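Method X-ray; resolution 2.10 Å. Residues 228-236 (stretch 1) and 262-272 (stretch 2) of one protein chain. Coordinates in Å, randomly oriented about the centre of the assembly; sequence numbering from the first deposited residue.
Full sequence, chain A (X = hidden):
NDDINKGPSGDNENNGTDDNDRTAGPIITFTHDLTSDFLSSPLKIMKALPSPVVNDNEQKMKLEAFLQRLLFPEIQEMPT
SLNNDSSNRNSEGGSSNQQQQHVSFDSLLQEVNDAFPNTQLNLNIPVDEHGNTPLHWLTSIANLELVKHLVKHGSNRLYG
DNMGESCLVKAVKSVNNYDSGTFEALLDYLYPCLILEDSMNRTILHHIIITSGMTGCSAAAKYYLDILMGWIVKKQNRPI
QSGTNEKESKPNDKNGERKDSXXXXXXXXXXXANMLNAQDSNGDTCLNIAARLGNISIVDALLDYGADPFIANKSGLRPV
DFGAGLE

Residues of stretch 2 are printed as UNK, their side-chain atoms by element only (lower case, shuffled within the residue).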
# COMPACT_ATOMS: atom_id res chain seq x y z
N LEU A 228 13.01 -15.94 -12.81
CA LEU A 228 14.18 -15.10 -12.98
C LEU A 228 15.39 -15.90 -13.51
O LEU A 228 16.07 -15.47 -14.45
CB LEU A 228 14.55 -14.43 -11.65
CG LEU A 228 15.83 -13.59 -11.62
CD1 LEU A 228 15.86 -12.65 -12.81
CD2 LEU A 228 15.91 -12.79 -10.33
N MET A 229 15.65 -17.06 -12.91
CA MET A 229 16.77 -17.89 -13.35
C MET A 229 16.55 -18.38 -14.79
O MET A 229 17.44 -18.30 -15.63
CB MET A 229 16.98 -19.07 -12.41
CG MET A 229 17.43 -18.67 -11.00
SD MET A 229 18.99 -17.72 -10.99
CE MET A 229 20.13 -19.02 -11.51
N GLY A 230 15.35 -18.87 -15.08
CA GLY A 230 15.06 -19.33 -16.43
C GLY A 230 15.20 -18.20 -17.45
O GLY A 230 15.74 -18.40 -18.55
N TRP A 231 14.74 -17.01 -17.08
CA TRP A 231 14.81 -15.84 -17.97
C TRP A 231 16.25 -15.52 -18.34
O TRP A 231 16.56 -15.21 -19.50
CB TRP A 231 14.18 -14.61 -17.31
CG TRP A 231 14.13 -13.38 -18.22
CD1 TRP A 231 13.13 -13.04 -19.09
CD2 TRP A 231 15.13 -12.36 -18.33
NE1 TRP A 231 13.45 -11.86 -19.74
CE2 TRP A 231 14.67 -11.43 -19.29
CE3 TRP A 231 16.37 -12.14 -17.71
CZ2 TRP A 231 15.41 -10.30 -19.65
CZ3 TRP A 231 17.11 -11.01 -18.07
CH2 TRP A 231 16.62 -10.11 -19.03
N ILE A 232 17.15 -15.58 -17.35
CA ILE A 232 18.53 -15.27 -17.61
C ILE A 232 19.13 -16.25 -18.63
O ILE A 232 19.80 -15.83 -19.55
CB ILE A 232 19.38 -15.28 -16.29
CG1 ILE A 232 19.57 -13.85 -15.76
CG2 ILE A 232 20.76 -15.80 -16.56
CD1 ILE A 232 18.32 -13.14 -15.36
N VAL A 233 18.86 -17.54 -18.47
CA VAL A 233 19.41 -18.53 -19.40
C VAL A 233 18.71 -18.59 -20.76
O VAL A 233 19.35 -18.87 -21.77
CB VAL A 233 19.44 -19.96 -18.77
CG1 VAL A 233 20.39 -19.99 -17.59
CG2 VAL A 233 18.04 -20.36 -18.29
N LYS A 234 17.41 -18.31 -20.79
CA LYS A 234 16.69 -18.34 -22.06
C LYS A 234 16.89 -17.11 -22.95
O LYS A 234 16.75 -17.21 -24.17
CB LYS A 234 15.19 -18.55 -21.81
CG LYS A 234 14.88 -19.83 -21.04
CD LYS A 234 13.40 -20.17 -21.06
CE LYS A 234 12.54 -19.08 -20.45
NZ LYS A 234 11.07 -19.39 -20.57
N LYS A 235 17.23 -15.97 -22.38
CA LYS A 235 17.39 -14.77 -23.21
C LYS A 235 18.58 -14.83 -24.15
O LYS A 235 18.65 -14.09 -25.13
CB LYS A 235 17.47 -13.51 -22.34
CG LYS A 235 18.78 -13.31 -21.62
CD LYS A 235 18.87 -11.88 -21.13
CE LYS A 235 20.24 -11.56 -20.56
NZ LYS A 235 21.34 -11.81 -21.53
N GLN A 236 19.53 -15.72 -23.85
CA GLN A 236 20.73 -15.90 -24.65
C GLN A 236 20.39 -16.17 -26.13
O GLN A 236 21.13 -15.77 -27.03
CB GLN A 236 21.56 -17.06 -24.09
CG GLN A 236 22.93 -17.22 -24.73
CD GLN A 236 23.81 -16.01 -24.52
OE1 GLN A 236 24.09 -15.60 -23.39
NE2 GLN A 236 24.26 -15.42 -25.63
N UNK A 262 24.10 -3.70 -20.67
CA UNK A 262 23.55 -4.46 -19.55
C UNK A 262 22.99 -5.78 -20.02
O UNK A 262 23.40 -6.85 -19.56
c UNK A 262 22.41 -3.69 -18.82
c UNK A 262 22.99 -2.53 -18.01
c UNK A 262 21.65 -4.64 -17.90
c UNK A 262 21.97 -1.81 -17.16
N UNK A 263 22.05 -5.71 -20.95
CA UNK A 263 21.41 -6.90 -21.46
C UNK A 263 22.45 -7.92 -21.90
O UNK A 263 22.32 -9.11 -21.63
c UNK A 263 18.36 -6.91 -23.85
c UNK A 263 19.89 -8.83 -23.40
c UNK A 263 19.34 -7.52 -22.87
c UNK A 263 20.47 -6.54 -22.61
N UNK A 264 23.50 -7.46 -22.57
CA UNK A 264 24.55 -8.35 -23.04
C UNK A 264 25.37 -8.97 -21.92
O UNK A 264 25.60 -10.18 -21.91
o UNK A 264 23.30 -6.55 -26.38
c UNK A 264 25.17 -7.79 -25.50
c UNK A 264 25.48 -7.61 -24.01
o UNK A 264 22.91 -8.56 -25.58
c UNK A 264 23.69 -7.62 -25.84
N UNK A 265 25.80 -8.16 -20.96
CA UNK A 265 26.62 -8.66 -19.85
C UNK A 265 25.82 -9.36 -18.75
O UNK A 265 26.41 -9.93 -17.82
o UNK A 265 29.33 -6.15 -19.79
c UNK A 265 28.46 -6.93 -20.19
c UNK A 265 27.43 -7.51 -19.23
n UNK A 265 28.35 -7.29 -21.46
N UNK A 266 24.50 -9.33 -18.83
CA UNK A 266 23.66 -9.98 -17.83
C UNK A 266 23.43 -11.44 -18.22
O UNK A 266 22.53 -11.74 -19.00
c UNK A 266 21.99 -9.63 -15.24
c UNK A 266 20.32 -8.33 -16.56
c UNK A 266 21.81 -8.67 -16.40
c UNK A 266 22.31 -9.27 -17.72
N UNK A 267 24.23 -12.35 -17.68
CA UNK A 267 24.07 -13.76 -17.98
C UNK A 267 24.14 -14.62 -16.72
O UNK A 267 24.25 -14.10 -15.60
c UNK A 267 26.54 -13.98 -18.55
c UNK A 267 25.12 -14.22 -19.01
o UNK A 267 26.76 -13.77 -17.34
o UNK A 267 27.46 -14.01 -19.40
N UNK A 268 24.08 -15.93 -16.90
CA UNK A 268 24.09 -16.84 -15.77
C UNK A 268 25.31 -16.67 -14.87
O UNK A 268 25.18 -16.56 -13.64
c UNK A 268 22.83 -19.09 -14.17
c UNK A 268 23.99 -19.33 -15.13
c UNK A 268 23.91 -20.72 -15.73
c UNK A 268 23.98 -18.29 -16.26
N UNK A 269 26.51 -16.63 -15.45
CA UNK A 269 27.68 -16.48 -14.62
C UNK A 269 27.70 -15.13 -13.88
O UNK A 269 28.25 -15.01 -12.78
c UNK A 269 30.41 -16.32 -17.37
c UNK A 269 29.15 -15.83 -16.65
n UNK A 269 29.69 -15.59 -19.62
c UNK A 269 30.74 -15.49 -18.59
c UNK A 269 28.95 -16.70 -15.44
N UNK A 270 27.08 -14.11 -14.47
CA UNK A 270 27.03 -12.80 -13.82
C UNK A 270 26.13 -12.90 -12.59
O UNK A 270 26.46 -12.37 -11.54
c UNK A 270 24.43 -10.02 -12.71
c UNK A 270 26.62 -10.34 -14.11
n UNK A 270 27.50 -8.36 -13.47
c UNK A 270 24.40 -7.90 -11.49
c UNK A 270 25.70 -9.68 -13.22
c UNK A 270 27.70 -9.49 -14.22
c UNK A 270 26.48 -11.71 -14.73
c UNK A 270 25.64 -7.55 -11.98
c UNK A 270 23.79 -9.12 -11.85
c UNK A 270 26.28 -8.45 -12.84
N UNK A 271 24.99 -13.58 -12.75
CA UNK A 271 24.04 -13.75 -11.66
C UNK A 271 24.69 -14.51 -10.52
O UNK A 271 24.61 -14.09 -9.36
c UNK A 271 21.83 -14.77 -10.98
c UNK A 271 22.78 -14.52 -12.14
c UNK A 271 21.52 -12.37 -12.69
c UNK A 271 22.03 -13.71 -13.20
N UNK A 272 25.35 -15.61 -10.85
CA UNK A 272 26.04 -16.42 -9.85
C UNK A 272 27.14 -15.62 -9.15
O UNK A 272 27.19 -15.58 -7.93
c UNK A 272 26.67 -17.69 -10.48
c UNK A 272 26.01 -19.85 -11.70
c UNK A 272 27.60 -18.39 -9.48
c UNK A 272 25.55 -18.64 -10.91

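Position 262 carries four side-chain carbons, forked at the first, with one arm two carbons long. That beta-branched pattern is isoleucine, I262; it stays out of reach of stretch 1. At position 263 there are again four carbons, but the fork is at the second, and one end carbon approaches K235; this makes a leucine, L263. Its CA-to-CB bond points sideways, yet one methyl, CD2, lies 3.8 Å from K235 NZ, and its backbone O accepts a hydrogen bond from K235 NZ at 2.9 Å.

Position 264 has three carbons in a row, the third bearing two oxygens: a glutamate, E264, exposed and without a contact across the interface. Position 265 is one carbon shorter, and its second carbon carries one oxygen and one nitrogen, the carboxamide of asparagine; the CA-to-CB bond of N265 points away from stretch 1.

Position 266 holds four carbons forked at the second, one methyl of which approaches the ring of W231. This is leucine, L266, whose CD1 lies 4.4 Å from W231 CZ3, at the edge of the indole and near its plane. L266 is also the first residue to leave helical geometry, with phi/psi of -88/96°, and its backbone O is 2.8 Å from K235 NZ.

Two carbons, the second with two oxygens, identify position 267 as aspartate. The CA-to-CB bond of D267 points away from stretch 1, and its carboxylate bonds within its own stretch: OD2 accepts from the backbone N of residue 270 at 2.9 Å, capping the helix that starts at the next residue. Its backbone faces the interface, where D267 C is 3.6 Å from I232 CG2.

Position 268 shows four carbons forked at the second and packed near M229, I232 and V233, a leucine. L268 CD1 lies 3.8 Å from M229 CE, L268 CD2 lies 4.0 Å from V233 CG1, and L268 CB is 4.1 Å from I232 CG2. Four carbons in a row ending in nitrogen make position 269 a lysine; K269 NZ forms a salt bridge with D267 OD1 at 2.7 Å.

The fused five- and six-membered rings at position 270, with eight carbons and one nitrogen, belong to tryptophan. The W270 side chain makes no contact with stretch 1. Position 271 has four carbons, forked at the first with one two-carbon arm, and they pack against M229 and I232: isoleucine, I271, whose CA-to-CB bond points toward stretch 1. Its CG1 meets I232 CG1 at 3.6 Å, and its CG2 lies 4.1 Å from M229 SD. The same branching at position 272 gives I272, exposed and not in contact.

The contact buries 494 Å² and is mainly apolar. Helix 228-234 and helix 268-272 run at 142°, their axes 10.0 Å apart at closest approach. I232, its CA 5.8 Å from the CA of D267, packs against L268 and I271, with M229 reaching the same two residues. Beyond this apolar patch, K235 points toward stretch 2, and its hydrogen bond to L263 O ties the lysine to the preceding helix.

Stretch 2 (262-272) ILENLDLKWII
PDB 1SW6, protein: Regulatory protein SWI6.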